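Local atomic coordinates of mitochondrial RNA-binding protein 2 (Trypanosoma brucei, PDB entry 2GIA), a protein that binds guide RNA in a complex with MRP1 that acts as an RNA matchmaker in mitochondrial RNA editing. Residues N124-P129 with T138-S143. Residues are numbered along the deposited sequence; the frame is centred on the assembly and turned at random.
Sequences NATFTP and TLKCTS
T142 grips the carbonyl oxygen of N124 twice. Its backbone N approaches from above the carbonyl plane, at 3.0 Å from N124 O, while its OG1 donates in that plane along a lone pair, 3.1 Å from N124 O. With chi1 48° OG1 takes the crowded place between the backbone N and the carbonyl carbon, which a hydroxyl fills more easily than the bulkier CG2 methyl, left anti to the carbonyl carbon. N124 and T142 lie side by side, so OG1 also rests against the asparagine CB. Farther along the same face, K140 crosses T126 obliquely: lysine suits this exposed place because its apolar methylenes lie along the threonine, CD 3.7 Å from T126 OG1, while the charged end runs on toward T128 at the surface.

Beneath these side chains, T126 and K140 exchange two backbone bonds nearly along the C=O axes, the straighter from K140 N to T126 O at 3.0 Å (N-H...O angle 174°). T128 and T138 form the next hydrogen-bonded pair, and E167 takes up the T138 hydroxyl.

A125, F127, L139 and C141 make the other face apolar. A125 faces C141 in a non-hydrogen-bonded pair whose CA atoms are 4.0 Å apart; the small methyl suits this close approach, with A125 CB 3.6 Å from C141 CB and 3.7 Å from C141 SG. CG of F127 is anti to the backbone N (chi1 -176°), and its CD1 lies 4.1 Å from L139 CB. The large ring bridges to F105, V108 and L109 of helix 101-109, while L139 and C141 lean on W164.

Flanked by strands 116-119 and 160-168, this is the central hairpin of one of two four-stranded antiparallel sheets, consistent with the PC4-like, Whirly-type fold of the MRP family.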
loop_
_atom_site.group_PDB
_atom_site.type_symbol
_atom_site.label_atom_id
_atom_site.label_comp_id
_atom_site.label_asym_id
_atom_site.label_seq_id
_atom_site.Cartn_x
_atom_site.Cartn_y
_atom_site.Cartn_z
ATOM N N ASN D 124 22.637 -5.560 22.070
ATOM C CA ASN D 124 23.567 -5.819 20.985
ATOM C C ASN D 124 22.854 -6.878 20.121
ATOM O O ASN D 124 22.885 -8.071 20.420
ATOM C CB ASN D 124 24.908 -6.327 21.546
ATOM C CG ASN D 124 25.809 -6.923 20.482
ATOM O OD1 ASN D 124 25.685 -6.610 19.294
ATOM N ND2 ASN D 124 26.741 -7.785 20.906
ATOM N N ALA D 125 22.203 -6.441 19.046
ATOM C CA ALA D 125 21.467 -7.392 18.197
ATOM C C ALA D 125 21.726 -7.264 16.709
ATOM O O ALA D 125 22.167 -6.203 16.236
ATOM C CB ALA D 125 19.966 -7.247 18.455
ATOM N N THR D 126 21.461 -8.358 15.983
ATOM C CA THR D 126 21.577 -8.398 14.520
ATOM C C THR D 126 20.289 -8.997 13.932
ATOM O O THR D 126 19.601 -9.806 14.594
ATOM C CB THR D 126 22.774 -9.291 13.991
ATOM O OG1 THR D 126 22.486 -10.678 14.212
ATOM C CG2 THR D 126 24.085 -8.883 14.673
ATOM N N PHE D 127 19.972 -8.607 12.693
ATOM C CA PHE D 127 18.800 -9.127 11.995
ATOM C C PHE D 127 19.370 -9.461 10.627
ATOM O O PHE D 127 19.855 -8.590 9.929
ATOM C CB PHE D 127 17.688 -8.046 11.879
ATOM C CG PHE D 127 16.429 -8.551 11.247
ATOM C CD1 PHE D 127 15.530 -9.323 11.988
ATOM C CD2 PHE D 127 16.153 -8.293 9.905
ATOM C CE1 PHE D 127 14.356 -9.850 11.408
ATOM C CE2 PHE D 127 15.001 -8.804 9.311
ATOM C CZ PHE D 127 14.092 -9.589 10.067
ATOM N N THR D 128 19.258 -10.723 10.242
ATOM C CA THR D 128 19.831 -11.185 9.006
ATOM C C THR D 128 18.948 -12.230 8.366
ATOM O O THR D 128 18.064 -12.801 9.025
ATOM C CB THR D 128 21.187 -11.859 9.336
ATOM O OG1 THR D 128 20.933 -12.936 10.244
ATOM C CG2 THR D 128 22.116 -10.885 10.067
ATOM N N PRO D 129 19.170 -12.507 7.073
ATOM C CA PRO D 129 18.374 -13.528 6.386
ATOM C C PRO D 129 18.817 -14.885 6.945
ATOM O O PRO D 129 19.963 -15.052 7.378
ATOM C CB PRO D 129 18.787 -13.416 4.918
ATOM C CG PRO D 129 19.512 -12.139 4.807
ATOM C CD PRO D 129 20.011 -11.737 6.145
ATOM N N THR D 138 16.325 -13.983 10.811
ATOM C CA THR D 138 16.639 -14.269 12.201
ATOM C C THR D 138 17.023 -13.047 13.029
ATOM O O THR D 138 17.888 -12.293 12.627
ATOM C CB THR D 138 17.836 -15.267 12.305
ATOM O OG1 THR D 138 17.480 -16.493 11.655
ATOM C CG2 THR D 138 18.151 -15.543 13.790
ATOM N N LEU D 139 16.362 -12.863 14.171
ATOM C CA LEU D 139 16.684 -11.784 15.103
ATOM C C LEU D 139 17.490 -12.484 16.248
ATOM O O LEU D 139 16.981 -13.423 16.878
ATOM C CB LEU D 139 15.406 -11.159 15.706
ATOM C CG LEU D 139 15.622 -10.080 16.796
ATOM C CD1 LEU D 139 16.427 -8.954 16.234
ATOM C CD2 LEU D 139 14.300 -9.539 17.357
ATOM N N LYS D 140 18.739 -12.063 16.449
ATOM C CA LYS D 140 19.644 -12.612 17.497
ATOM C C LYS D 140 20.037 -11.421 18.351
ATOM O O LYS D 140 20.510 -10.406 17.826
ATOM C CB LYS D 140 20.932 -13.180 16.899
ATOM C CG LYS D 140 20.761 -14.169 15.771
ATOM C CD LYS D 140 22.076 -14.294 14.994
ATOM C CE LYS D 140 21.964 -15.151 13.732
ATOM N NZ LYS D 140 23.280 -15.133 13.018
ATOM N N CYS D 141 19.879 -11.544 19.664
ATOM C CA CYS D 141 20.177 -10.431 20.535
ATOM C C CYS D 141 20.789 -10.870 21.859
ATOM O O CYS D 141 20.462 -11.932 22.387
ATOM C CB CYS D 141 18.875 -9.680 20.820
ATOM S SG CYS D 141 19.031 -8.190 21.864
ATOM N N THR D 142 21.683 -10.046 22.382
ATOM C CA THR D 142 22.275 -10.312 23.686
ATOM C C THR D 142 21.924 -9.067 24.468
ATOM O O THR D 142 22.427 -7.997 24.165
ATOM C CB THR D 142 23.808 -10.435 23.621
ATOM O OG1 THR D 142 24.347 -9.347 22.867
ATOM C CG2 THR D 142 24.204 -11.718 22.980
ATOM N N SER D 143 21.024 -9.185 25.435
ATOM C CA SER D 143 20.640 -8.025 26.247
ATOM C C SER D 143 21.472 -7.963 27.531
ATOM O O SER D 143 21.999 -8.988 27.989
ATOM C CB SER D 143 19.156 -8.089 26.640
ATOM O OG SER D 143 18.309 -8.007 25.501
#